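Local structure of WZI (Escherichia coli, 2YNK) at residues 9-14 and 154-159; 17-22 and 311-316; 322-327 and 373-378; 382-387 and 415-420. The protein is an outer membrane beta-barrel lectin that binds carbohydrate and takes part in assembling the group 1 capsule of Escherichia coli. All coordinates share one frame; numbering follows the deposited sequence.

In the fold
From the N terminus, helix 8-19 comes first and serves two contacts. Contact 1 joins its middle to the loop 154-159, closing a span of 139 residues. Contact 2 joins its C-terminal end to strand 306-317, much later. Because their segments alternate, these two closures cross, and the Y156 hydroxyl meets the E313 carboxylate where they touch. Contacts 3 and 4 follow in series, each pairing adjacent antiparallel strands of the barrel wall across a shorter connection. Strand 306-317 neighbours 322-331, and 368-377 neighbours 383-393, so that the strand of contact 2 and the strand pairs of contacts 3 and 4 lie in one sheet, while salt bridges from D13 and E157 tie contact 1 to contact 4.

Contact 1. Residues 9-14 and 154-159; sequences DLRNDL and PGYEGS
The guanidinium of R11 lies flat against the ring of Y156, their planes only 10° apart. R11 NH2 sits over the middle of the ring, whereas R11 CZ is off-centre, 3.9 Å from the centroid of the Y156 ring, so this is an offset cation-pi stack. R11 can get there because CG is anti to the backbone N (chi1 170°) and the chain runs extended on to NE, carrying the charge from helix 8-19 across to the loop. The edge of the guanidinium is used as fully as its face. R11 NH1 donates to G155 O at 2.8 Å, and R11 NH2 to the same G155 O at 3.1 Å, both reaching that oxygen from one face of its carbonyl plane. A weak bond from R11 NH2 to P154 O, also 3.1 Å, adds a second carbonyl. On the remaining side R11 NE gives its hydrogen to a water at 2.8 Å; that water lies 2.6 Å from Y156 OH, bridging the two side chains beside their stack. Y156 OH is also bonded to E313, which helps hold the ring over the arginine, while Y156 N is bonded to E328. Arginine suits this buried place because it can bond in its plane and stack above it at once. Carbonyl dipoles, water oxygen and the pi cloud probably stabilise its positive charge without a carboxylate from the loop.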
loop_
_atom_site.group_PDB
_atom_site.type_symbol
_atom_site.label_atom_id
_atom_site.label_comp_id
_atom_site.label_asym_id
_atom_site.label_seq_id
_atom_site.Cartn_x
_atom_site.Cartn_y
_atom_site.Cartn_z
ATOM N N ASP A 9 -8.283 4.414 5.915
ATOM C CA ASP A 9 -8.801 4.884 7.194
ATOM C C ASP A 9 -8.156 4.156 8.369
ATOM O O ASP A 9 -7.730 4.799 9.332
ATOM C CB ASP A 9 -10.328 4.748 7.252
ATOM C CG ASP A 9 -11.047 5.883 6.536
ATOM O OD1 ASP A 9 -10.362 6.817 6.064
ATOM O OD2 ASP A 9 -12.299 5.851 6.445
ATOM N N LEU A 10 -8.064 2.829 8.273
ATOM C CA LEU A 10 -7.439 2.016 9.326
ATOM C C LEU A 10 -5.978 2.398 9.544
ATOM O O LEU A 10 -5.541 2.616 10.685
ATOM C CB LEU A 10 -7.514 0.520 8.986
ATOM C CG LEU A 10 -7.071 -0.431 10.107
ATOM C CD1 LEU A 10 -8.036 -0.317 11.283
ATOM C CD2 LEU A 10 -6.978 -1.876 9.629
ATOM N N ARG A 11 -5.235 2.461 8.440
ATOM C CA ARG A 11 -3.806 2.731 8.478
ATOM C C ARG A 11 -3.508 4.056 9.145
ATOM O O ARG A 11 -2.588 4.138 9.937
ATOM C CB ARG A 11 -3.189 2.730 7.063
ATOM C CG ARG A 11 -1.758 3.247 7.071
ATOM C CD ARG A 11 -0.927 2.906 5.854
ATOM N NE ARG A 11 0.430 3.388 6.098
ATOM C CZ ARG A 11 1.297 3.799 5.178
ATOM N NH1 ARG A 11 0.991 3.782 3.888
ATOM N NH2 ARG A 11 2.493 4.236 5.562
ATOM N N ASN A 12 -4.258 5.096 8.802
ATOM C CA ASN A 12 -4.000 6.422 9.355
ATOM C C ASN A 12 -4.310 6.458 10.875
ATOM O O ASN A 12 -3.581 7.073 11.655
ATOM C CB ASN A 12 -4.796 7.492 8.597
ATOM C CG ASN A 12 -4.401 7.593 7.123
ATOM O OD1 ASN A 12 -5.238 7.421 6.237
ATOM N ND2 ASN A 12 -3.126 7.864 6.857
ATOM N N ASP A 13 -5.382 5.774 11.274
ATOM C CA ASP A 13 -5.742 5.625 12.673
ATOM C C ASP A 13 -4.682 4.830 13.463
ATOM O O ASP A 13 -4.296 5.227 14.563
ATOM C CB ASP A 13 -7.139 4.988 12.799
ATOM C CG ASP A 13 -8.273 6.007 12.639
ATOM O OD1 ASP A 13 -8.011 7.116 12.136
ATOM O OD2 ASP A 13 -9.428 5.714 13.019
ATOM N N LEU A 14 -4.203 3.724 12.903
ATOM C CA LEU A 14 -3.129 2.959 13.538
ATOM C C LEU A 14 -1.847 3.781 13.607
ATOM O O LEU A 14 -1.160 3.775 14.628
ATOM C CB LEU A 14 -2.849 1.655 12.780
ATOM C CG LEU A 14 -3.881 0.528 12.866
ATOM C CD1 LEU A 14 -3.357 -0.700 12.138
ATOM C CD2 LEU A 14 -4.205 0.196 14.314
ATOM N N PRO A 154 7.192 2.271 4.371
ATOM C CA PRO A 154 6.577 3.255 5.245
ATOM C C PRO A 154 5.950 4.438 4.529
ATOM O O PRO A 154 5.377 5.316 5.181
ATOM C CB PRO A 154 7.756 3.730 6.084
ATOM C CG PRO A 154 8.910 3.650 5.145
ATOM C CD PRO A 154 8.628 2.537 4.179
ATOM N N GLY A 155 6.040 4.464 3.206
ATOM C CA GLY A 155 5.535 5.589 2.447
ATOM C C GLY A 155 4.030 5.617 2.447
ATOM O O GLY A 155 3.386 4.579 2.617
ATOM N N TYR A 156 3.481 6.818 2.256
ATOM C CA TYR A 156 2.044 7.019 2.145
ATOM C C TYR A 156 1.607 7.210 0.697
ATOM O O TYR A 156 0.473 6.895 0.337
ATOM C CB TYR A 156 1.609 8.214 2.996
ATOM C CG TYR A 156 1.567 7.900 4.477
ATOM C CD1 TYR A 156 0.515 7.181 5.018
ATOM C CD2 TYR A 156 2.594 8.298 5.325
ATOM C CE1 TYR A 156 0.469 6.879 6.371
ATOM C CE2 TYR A 156 2.557 8.006 6.679
ATOM C CZ TYR A 156 1.488 7.296 7.199
ATOM O OH TYR A 156 1.441 6.981 8.532
ATOM N N GLU A 157 2.509 7.722 -0.130
ATOM C CA GLU A 157 2.183 8.044 -1.519
ATOM C C GLU A 157 2.492 6.882 -2.475
ATOM O O GLU A 157 1.933 6.802 -3.568
ATOM C CB GLU A 157 2.941 9.293 -1.951
ATOM C CG GLU A 157 2.113 10.213 -2.836
ATOM C CD GLU A 157 1.155 11.069 -2.038
ATOM O OE1 GLU A 157 1.553 11.541 -0.954
ATOM O OE2 GLU A 157 0.012 11.277 -2.496
ATOM N N GLY A 158 3.372 5.984 -2.041
ATOM C CA GLY A 158 3.830 4.876 -2.865
ATOM C C GLY A 158 4.796 3.960 -2.138
ATOM O O GLY A 158 5.371 4.328 -1.108
ATOM N N SER A 159 4.924 2.743 -2.650
ATOM C CA SER A 159 6.078 1.906 -2.386
ATOM C C SER A 159 6.934 1.873 -3.643
ATOM O O SER A 159 6.418 1.737 -4.739
ATOM C CB SER A 159 5.657 0.486 -2.046
ATOM O OG SER A 159 6.772 -0.388 -2.174
HETATM O O HOH W 1 1.619 4.412 8.447
#

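Contact 2. Residues 17-22 and 311-316; sequences LSDRGV and GIEGHH
D19 packs on H315 where the last turn of helix 8-19 meets barrel strand 306-317; the helix ends in a Schellman motif, with G21 supplying the positive phi that glycine adopts readily. D19 CB begins the contact 3.4 Å from H315 CD2. D19 CG follows at 3.6 Å from the same CD2, and the carboxylate stands almost perpendicular to the imidazole, at 87°. At the tip D19 OD2 lies by the ring edge and comes within 3.0 Å of E313 OE1, two acceptors that cannot bond each other. K276 forms salt bridges to D19 OD1 and E313 OE2 and probably offsets this repulsion, while S288 bonds to D19 OD2. H315 is held on both nitrogens: NE2 donates in the ring plane to the anti lone pair of E313 OE1, 2.6 Å away, and ND1 is hydrogen-bonded to N324. With acceptors at both nitrogens and carboxylates close by, H315 may be held in its charged form, though K276 would counteract this in part. R20, bent at chi3 (66°), has its NE engaged by E51. Its NH1 donates to H315 O at 3.3 Å, with that oxygen in the guanidinium plane.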
loop_
_atom_site.group_PDB
_atom_site.type_symbol
_atom_site.label_atom_id
_atom_site.label_comp_id
_atom_site.label_asym_id
_atom_site.label_seq_id
_atom_site.Cartn_x
_atom_site.Cartn_y
_atom_site.Cartn_z
ATOM N N LEU A 17 -1.962 6.365 16.364
ATOM C CA LEU A 17 -1.763 5.743 17.665
ATOM C C LEU A 17 -0.307 5.315 17.884
ATOM O O LEU A 17 0.229 5.449 18.991
ATOM C CB LEU A 17 -2.707 4.541 17.815
ATOM C CG LEU A 17 -4.190 4.906 17.939
ATOM C CD1 LEU A 17 -5.072 3.764 17.470
ATOM C CD2 LEU A 17 -4.527 5.298 19.375
ATOM N N SER A 18 0.328 4.816 16.826
ATOM C CA SER A 18 1.684 4.269 16.926
ATOM C C SER A 18 2.719 5.364 17.131
ATOM O O SER A 18 3.609 5.231 17.962
ATOM C CB SER A 18 2.025 3.440 15.679
ATOM O OG SER A 18 3.425 3.246 15.536
ATOM N N ASP A 19 2.593 6.447 16.377
ATOM C CA ASP A 19 3.579 7.522 16.421
ATOM C C ASP A 19 3.453 8.370 17.679
ATOM O O ASP A 19 4.384 9.066 18.050
ATOM C CB ASP A 19 3.457 8.406 15.177
ATOM C CG ASP A 19 3.987 7.730 13.923
ATOM O OD1 ASP A 19 4.121 6.485 13.904
ATOM O OD2 ASP A 19 4.279 8.453 12.950
ATOM N N ARG A 20 2.293 8.312 18.322
ATOM C CA ARG A 20 2.077 8.959 19.605
ATOM C C ARG A 20 2.434 8.041 20.762
ATOM O O ARG A 20 2.238 8.412 21.906
ATOM C CB ARG A 20 0.614 9.376 19.752
ATOM C CG ARG A 20 0.178 10.475 18.799
ATOM C CD ARG A 20 -1.280 10.839 19.018
ATOM N NE ARG A 20 -1.494 11.441 20.333
ATOM C CZ ARG A 20 -1.224 12.704 20.649
ATOM N NH1 ARG A 20 -0.721 13.537 19.747
ATOM N NH2 ARG A 20 -1.456 13.139 21.886
ATOM N N GLY A 21 2.924 6.837 20.476
ATOM C CA GLY A 21 3.332 5.905 21.522
ATOM C C GLY A 21 2.214 5.196 22.277
ATOM O O GLY A 21 2.485 4.458 23.218
ATOM N N VAL A 22 0.965 5.398 21.876
ATOM C CA VAL A 22 -0.163 4.726 22.513
ATOM C C VAL A 22 -0.203 3.231 22.212
ATOM O O VAL A 22 -0.752 2.466 22.996
ATOM C CB VAL A 22 -1.494 5.324 22.053
ATOM C CG1 VAL A 22 -2.660 4.597 22.707
ATOM C CG2 VAL A 22 -1.529 6.818 22.343
ATOM N N GLY A 311 10.272 10.910 3.675
ATOM C CA GLY A 311 9.156 11.697 4.188
ATOM C C GLY A 311 9.176 11.956 5.687
ATOM O O GLY A 311 9.972 11.384 6.443
ATOM N N ILE A 312 8.279 12.832 6.112
ATOM C CA ILE A 312 8.155 13.205 7.505
ATOM C C ILE A 312 6.663 13.253 7.805
ATOM O O ILE A 312 5.885 13.751 6.987
ATOM C CB ILE A 312 8.839 14.567 7.762
ATOM C CG1 ILE A 312 8.809 14.930 9.243
ATOM C CG2 ILE A 312 8.198 15.669 6.931
ATOM C CD1 ILE A 312 9.414 16.287 9.533
ATOM N N GLU A 313 6.261 12.714 8.955
ATOM C CA GLU A 313 4.841 12.655 9.325
ATOM C C GLU A 313 4.622 13.106 10.762
ATOM O O GLU A 313 5.497 12.945 11.614
ATOM C CB GLU A 313 4.275 11.243 9.133
ATOM C CG GLU A 313 5.119 10.133 9.742
ATOM C CD GLU A 313 4.466 8.762 9.660
ATOM O OE1 GLU A 313 3.304 8.620 10.102
ATOM O OE2 GLU A 313 5.123 7.820 9.156
ATOM N N GLY A 314 3.444 13.679 11.010
ATOM C CA GLY A 314 3.031 14.086 12.343
ATOM C C GLY A 314 1.591 13.700 12.620
ATOM O O GLY A 314 0.799 13.505 11.695
ATOM N N HIS A 315 1.260 13.595 13.904
ATOM C CA HIS A 315 -0.042 13.108 14.345
ATOM C C HIS A 315 -0.411 13.799 15.632
ATOM O O HIS A 315 0.294 13.683 16.623
ATOM C CB HIS A 315 0.022 11.602 14.554
ATOM C CG HIS A 315 0.479 10.836 13.335
ATOM N ND1 HIS A 315 -0.365 10.442 12.371
ATOM C CD2 HIS A 315 1.741 10.395 12.952
ATOM C CE1 HIS A 315 0.315 9.780 11.420
ATOM N NE2 HIS A 315 1.603 9.753 11.775
ATOM N N HIS A 316 -1.518 14.531 15.633
ATOM C CA HIS A 316 -1.830 15.442 16.713
ATOM C C HIS A 316 -3.261 15.295 17.132
ATOM O O HIS A 316 -4.106 14.904 16.336
ATOM C CB HIS A 316 -1.576 16.877 16.267
ATOM C CG HIS A 316 -0.199 17.110 15.690
ATOM N ND1 HIS A 316 0.906 17.176 16.451
ATOM C CD2 HIS A 316 0.222 17.310 14.376
ATOM C CE1 HIS A 316 1.981 17.400 15.671
ATOM N NE2 HIS A 316 1.560 17.482 14.403
#

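Contact 3. Residues 322-327 and 373-378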
loop_
_atom_site.group_PDB
_atom_site.type_symbol
_atom_site.label_atom_id
_atom_site.label_comp_id
_atom_site.label_asym_id
_atom_site.label_seq_id
_atom_site.Cartn_x
_atom_site.Cartn_y
_atom_site.Cartn_z
ATOM N N ALA A 322 -8.603 14.470 15.810
ATOM C CA ALA A 322 -7.251 14.022 15.492
ATOM C C ALA A 322 -6.786 14.609 14.157
ATOM O O ALA A 322 -7.581 14.753 13.222
ATOM C CB ALA A 322 -7.207 12.507 15.445
ATOM N N VAL A 323 -5.498 14.950 14.078
ATOM C CA VAL A 323 -4.933 15.541 12.879
ATOM C C VAL A 323 -3.743 14.728 12.406
ATOM O O VAL A 323 -2.825 14.473 13.179
ATOM C CB VAL A 323 -4.523 17.004 13.106
ATOM C CG1 VAL A 323 -3.785 17.553 11.892
ATOM C CG2 VAL A 323 -5.755 17.844 13.380
ATOM N N ASN A 324 -3.790 14.325 11.127
ATOM C CA ASN A 324 -2.735 13.542 10.462
ATOM C C ASN A 324 -2.122 14.358 9.349
ATOM O O ASN A 324 -2.850 14.955 8.561
ATOM C CB ASN A 324 -3.325 12.301 9.806
ATOM C CG ASN A 324 -3.560 11.173 10.767
ATOM O OD1 ASN A 324 -2.623 10.525 11.211
ATOM N ND2 ASN A 324 -4.826 10.892 11.050
ATOM N N TRP A 325 -0.800 14.372 9.249
ATOM C CA TRP A 325 -0.158 15.017 8.115
ATOM C C TRP A 325 1.123 14.350 7.736
ATOM O O TRP A 325 1.801 13.764 8.581
ATOM C CB TRP A 325 0.082 16.496 8.393
ATOM C CG TRP A 325 1.135 16.750 9.443
ATOM C CD1 TRP A 325 0.947 16.941 10.809
ATOM C CD2 TRP A 325 2.585 16.845 9.244
ATOM N NE1 TRP A 325 2.143 17.140 11.443
ATOM C CE2 TRP A 325 3.164 17.092 10.570
ATOM C CE3 TRP A 325 3.429 16.749 8.149
ATOM C CZ2 TRP A 325 4.527 17.235 10.760
ATOM C CZ3 TRP A 325 4.805 16.896 8.355
ATOM C CH2 TRP A 325 5.337 17.134 9.630
ATOM N N TYR A 326 1.459 14.421 6.452
ATOM C CA TYR A 326 2.753 13.944 5.990
ATOM C C TYR A 326 3.293 14.828 4.873
ATOM O O TYR A 326 2.536 15.495 4.168
ATOM C CB TYR A 326 2.688 12.465 5.570
ATOM C CG TYR A 326 1.872 12.185 4.327
ATOM C CD1 TYR A 326 2.296 12.634 3.078
ATOM C CD2 TYR A 326 0.699 11.449 4.385
ATOM C CE1 TYR A 326 1.565 12.384 1.936
ATOM C CE2 TYR A 326 -0.038 11.192 3.243
ATOM C CZ TYR A 326 0.402 11.666 2.019
ATOM O OH TYR A 326 -0.320 11.431 0.865
ATOM N N LEU A 327 4.611 14.844 4.740
ATOM C CA LEU A 327 5.272 15.498 3.621
ATOM C C LEU A 327 6.261 14.481 3.077
ATOM O O LEU A 327 7.090 13.965 3.829
ATOM C CB LEU A 327 5.974 16.780 4.066
ATOM C CG LEU A 327 6.507 17.681 2.945
ATOM C CD1 LEU A 327 5.424 17.971 1.915
ATOM C CD2 LEU A 327 7.072 18.990 3.490
ATOM N N LYS A 373 0.010 16.126 2.654
ATOM C CA LYS A 373 -1.399 15.891 2.971
ATOM C C LYS A 373 -1.688 16.157 4.450
ATOM O O LYS A 373 -0.939 15.732 5.318
ATOM C CB LYS A 373 -1.790 14.455 2.624
ATOM C CG LYS A 373 -3.289 14.172 2.666
ATOM C CD LYS A 373 -3.565 12.699 2.378
ATOM C CE LYS A 373 -5.052 12.378 2.330
ATOM N NZ LYS A 373 -5.363 11.216 1.445
ATOM N N VAL A 374 -2.770 16.878 4.713
ATOM C CA VAL A 374 -3.283 17.067 6.057
ATOM C C VAL A 374 -4.674 16.458 6.117
ATOM O O VAL A 374 -5.404 16.514 5.124
ATOM C CB VAL A 374 -3.419 18.560 6.390
ATOM C CG1 VAL A 374 -3.854 18.737 7.838
ATOM C CG2 VAL A 374 -2.117 19.290 6.107
ATOM N N GLU A 375 -5.046 15.880 7.261
ATOM C CA GLU A 375 -6.454 15.553 7.511
ATOM C C GLU A 375 -6.912 15.620 8.986
ATOM O O GLU A 375 -6.205 15.217 9.922
ATOM C CB GLU A 375 -6.841 14.204 6.907
ATOM C CG GLU A 375 -6.008 13.040 7.395
ATOM C CD GLU A 375 -6.778 11.728 7.509
ATOM O OE1 GLU A 375 -7.966 11.681 7.109
ATOM O OE2 GLU A 375 -6.180 10.739 8.012
ATOM N N LEU A 376 -8.117 16.154 9.145
ATOM C CA LEU A 376 -8.787 16.256 10.407
ATOM C C LEU A 376 -9.775 15.112 10.480
ATOM O O LEU A 376 -10.485 14.840 9.510
ATOM C CB LEU A 376 -9.543 17.583 10.511
ATOM C CG LEU A 376 -10.249 17.818 11.853
ATOM C CD1 LEU A 376 -9.238 18.229 12.908
ATOM C CD2 LEU A 376 -11.339 18.862 11.712
ATOM N N ILE A 377 -9.824 14.453 11.639
ATOM C CA ILE A 377 -10.782 13.394 11.874
ATOM C C ILE A 377 -11.570 13.723 13.140
ATOM O O ILE A 377 -11.019 13.787 14.240
ATOM C CB ILE A 377 -10.099 12.016 11.962
ATOM C CG1 ILE A 377 -9.162 11.817 10.756
ATOM C CG2 ILE A 377 -11.149 10.922 11.987
ATOM C CD1 ILE A 377 -8.415 10.495 10.723
ATOM N N THR A 378 -12.865 13.947 12.961
ATOM C CA THR A 378 -13.777 14.230 14.056
ATOM C C THR A 378 -13.952 13.041 15.002
ATOM O O THR A 378 -13.713 11.886 14.624
ATOM C CB THR A 378 -15.174 14.596 13.516
ATOM O OG1 THR A 378 -15.037 15.557 12.466
ATOM C CG2 THR A 378 -16.066 15.177 14.630
#
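V323 sets the relief of this antiparallel strand pair in the barrel wall, its two methyls pointing to different partners. V323 CG2 meets L376 CD1 at 3.5 Å, directly across, and V323 CG1 leans diagonally to V374 CG1 at 4.2 Å, so the branched valine fills the dip between two residues of strand 373-377. W325 adds only CB to this surface, touching V374 CG2, because its ring turns away to meet H316. This apolar face suits the outside of a membrane barrel, and a dodecane lies against L376.

Backbone hydrogen bonds join the strands at A322-I377, N324-E375 and Y326-K373. The residues of these pairs point inward, where helix 8-19 covers A322, N324, E375 and I377, and loop 154-159 covers Y326. The Y326 ring is a flat bed for K373, whose CB rests over one face, 3.9 Å from the Y326 ring centroid, in a CH-pi contact. CG of Y326 lies between N and the carbonyl carbon (chi1 68°), which starts the ring toward K373, and E157 bonds its hydroxyl. N324, its OD1 bonded to H315, lies beside E375, pointing the same way. The small A322 pairs with bulkier I377, whose CD1 reaches to 3.6 Å from N324 ND2.

Contact 4. Residues 382-387 and 415-420. With D12 (dodecane), chain C.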
loop_
_atom_site.group_PDB
_atom_site.type_symbol
_atom_site.label_atom_id
_atom_site.label_comp_id
_atom_site.label_asym_id
_atom_site.label_seq_id
_atom_site.Cartn_x
_atom_site.Cartn_y
_atom_site.Cartn_z
ATOM N N GLN A 382 -15.999 11.937 10.966
ATOM C CA GLN A 382 -15.929 12.621 9.689
ATOM C C GLN A 382 -14.455 12.894 9.450
ATOM O O GLN A 382 -13.727 13.164 10.398
ATOM C CB GLN A 382 -16.697 13.934 9.727
ATOM C CG GLN A 382 -18.198 13.769 9.760
ATOM C CD GLN A 382 -18.911 15.105 9.746
ATOM O OE1 GLN A 382 -18.736 15.904 8.825
ATOM N NE2 GLN A 382 -19.712 15.362 10.778
ATOM N N ARG A 383 -14.001 12.818 8.201
ATOM C CA ARG A 383 -12.591 13.055 7.913
ATOM C C ARG A 383 -12.418 14.018 6.750
ATOM O O ARG A 383 -12.779 13.695 5.621
ATOM C CB ARG A 383 -11.872 11.748 7.604
ATOM C CG ARG A 383 -12.341 10.561 8.419
ATOM C CD ARG A 383 -11.382 9.394 8.285
ATOM N NE ARG A 383 -11.581 8.414 9.341
ATOM C CZ ARG A 383 -10.688 7.506 9.724
ATOM N NH1 ARG A 383 -9.494 7.409 9.145
ATOM N NH2 ARG A 383 -10.993 6.686 10.724
ATOM N N TRP A 384 -11.866 15.194 7.035
ATOM C CA TRP A 384 -11.573 16.188 6.018
ATOM C C TRP A 384 -10.138 16.102 5.644
ATOM O O TRP A 384 -9.288 15.973 6.513
ATOM C CB TRP A 384 -11.838 17.567 6.556
ATOM C CG TRP A 384 -13.212 17.671 7.121
ATOM C CD1 TRP A 384 -13.621 17.384 8.416
ATOM C CD2 TRP A 384 -14.424 18.077 6.414
ATOM N NE1 TRP A 384 -14.968 17.582 8.555
ATOM C CE2 TRP A 384 -15.510 18.001 7.393
ATOM C CE3 TRP A 384 -14.711 18.473 5.119
ATOM C CZ2 TRP A 384 -16.817 18.317 7.064
ATOM C CZ3 TRP A 384 -16.033 18.788 4.798
ATOM C CH2 TRP A 384 -17.058 18.709 5.749
ATOM N N SER A 385 -9.838 16.183 4.353
ATOM C CA SER A 385 -8.456 16.098 3.913
ATOM C C SER A 385 -8.128 17.132 2.852
ATOM O O SER A 385 -9.005 17.623 2.146
ATOM C CB SER A 385 -8.139 14.685 3.424
ATOM O OG SER A 385 -9.321 14.005 3.053
ATOM N N THR A 386 -6.850 17.480 2.778
ATOM C CA THR A 386 -6.340 18.335 1.718
ATOM C C THR A 386 -4.980 17.825 1.279
ATOM O O THR A 386 -4.161 17.421 2.109
ATOM C CB THR A 386 -6.248 19.790 2.175
ATOM O OG1 THR A 386 -7.567 20.250 2.474
ATOM C CG2 THR A 386 -5.648 20.669 1.085
ATOM N N ARG A 387 -4.752 17.835 -0.030
ATOM C CA ARG A 387 -3.546 17.255 -0.581
ATOM C C ARG A 387 -3.002 18.075 -1.725
ATOM O O ARG A 387 -3.705 18.312 -2.693
ATOM C CB ARG A 387 -3.849 15.848 -1.059
ATOM C CG ARG A 387 -2.654 15.158 -1.663
ATOM C CD ARG A 387 -2.821 13.653 -1.672
ATOM N NE ARG A 387 -1.840 13.054 -2.583
ATOM C CZ ARG A 387 -2.025 12.852 -3.888
ATOM N NH1 ARG A 387 -3.164 13.180 -4.488
ATOM N NH2 ARG A 387 -1.054 12.305 -4.597
ATOM N N LEU A 415 -9.011 17.610 -2.496
ATOM C CA LEU A 415 -9.750 17.686 -1.247
ATOM C C LEU A 415 -10.528 16.395 -1.081
ATOM O O LEU A 415 -10.867 15.742 -2.072
ATOM C CB LEU A 415 -10.719 18.866 -1.260
ATOM C CG LEU A 415 -10.143 20.255 -1.547
ATOM C CD1 LEU A 415 -11.203 21.318 -1.310
ATOM C CD2 LEU A 415 -8.897 20.541 -0.718
ATOM N N GLY A 416 -10.800 16.025 0.168
ATOM C CA GLY A 416 -11.574 14.826 0.454
ATOM C C GLY A 416 -12.492 14.989 1.655
ATOM O O GLY A 416 -12.226 15.788 2.551
ATOM N N TRP A 417 -13.591 14.239 1.645
ATOM C CA TRP A 417 -14.464 14.111 2.807
ATOM C C TRP A 417 -14.947 12.695 2.914
ATOM O O TRP A 417 -15.341 12.077 1.908
ATOM C CB TRP A 417 -15.652 15.056 2.735
ATOM C CG TRP A 417 -16.618 14.848 3.872
ATOM C CD1 TRP A 417 -16.553 15.396 5.146
ATOM C CD2 TRP A 417 -17.821 14.007 3.885
ATOM N NE1 TRP A 417 -17.604 14.970 5.923
ATOM C CE2 TRP A 417 -18.398 14.138 5.228
ATOM C CE3 TRP A 417 -18.454 13.195 2.962
ATOM C CZ2 TRP A 417 -19.559 13.485 5.591
ATOM C CZ3 TRP A 417 -19.627 12.535 3.342
ATOM C CH2 TRP A 417 -20.164 12.677 4.629
ATOM N N SER A 418 -14.901 12.183 4.144
ATOM C CA SER A 418 -15.320 10.834 4.485
ATOM C C SER A 418 -16.332 10.975 5.611
ATOM O O SER A 418 -16.135 11.777 6.526
ATOM C CB SER A 418 -14.102 10.032 4.947
ATOM O OG SER A 418 -14.385 8.649 5.117
ATOM N N GLY A 419 -17.429 10.233 5.539
ATOM C CA GLY A 419 -18.435 10.301 6.601
ATOM C C GLY A 419 -19.549 9.275 6.524
ATOM O O GLY A 419 -19.952 8.862 5.435
ATOM N N ASP A 420 -20.040 8.866 7.693
ATOM C CA ASP A 420 -21.188 7.969 7.792
ATOM C C ASP A 420 -22.462 8.725 7.447
ATOM O O ASP A 420 -22.727 9.776 8.017
ATOM C CB ASP A 420 -21.299 7.392 9.204
ATOM C CG ASP A 420 -20.183 6.407 9.527
ATOM O OD1 ASP A 420 -19.635 5.782 8.589
ATOM O OD2 ASP A 420 -19.853 6.249 10.722
HETATM C C1 D12 C . -22.069 15.338 -1.893
HETATM C C2 D12 C . -22.702 14.342 -0.937
HETATM C C3 D12 C . -22.890 14.918 0.472
HETATM C C4 D12 C . -23.718 13.987 1.362
HETATM C C5 D12 C . -23.383 14.124 2.850
HETATM C C6 D12 C . -24.565 13.708 3.733
HETATM C C7 D12 C . -24.212 13.628 5.223
HETATM C C8 D12 C . -25.281 12.860 6.011
HETATM C C9 D12 C . -24.904 12.654 7.483
HETATM C C10 D12 C . -26.079 12.190 8.359
HETATM C C11 D12 C . -25.627 11.360 9.568
HETATM C C12 D12 C . -26.248 11.857 10.858
#
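W417 turns an edge toward the face of W384 across two antiparallel strands of the barrel. The five-membered ring of W417 approaches the six-membered ring of W384 with planes 55° apart, an edge-to-face pair tilted well short of perpendicular. W417 CD1 does the touching, over the middle of the six-membered ring of W384, 3.4 Å from W384 CH2. The two indoles leave their strands differently: W417 CG is anti to the backbone N (chi1 175°), W384 CG beside it (chi1 -53°). They sit at a non-hydrogen-bonded pair, between the hydrogen-bonded pairs R383-S418 and S385-G416.

The same edge of W417 carries its polar atom. W417 NE1 donates to Q382 OE1 at 3.3 Å along a fairly straight path of 163°, with the oxygen close to the indole plane. Q382 suits this place because its amide can also use NE2, which bonds to D380. Farther along the same face T386 and L415 lie side by side, with L415 CD2 3.7 Å from T386 CG2.

The alternate face is polar and looks inward. R383 CB packs on S418 CB at 3.9 Å, and the arginine continues to a salt bridge with D13 of helix 8-19. Next to them S385 faces G416, where the glycine brings no side chain beside S385 OG.

Dodecane runs past the far end of W417, with W417 CH2 4.0 Å from its C5; D420 O is 3.6 Å from its C9. W384 touches further dodecane molecules. Tryptophans meeting alkyl chains on the outer face, over a polar interior, are consistent with the lipid-facing wall of an outer membrane beta-barrel.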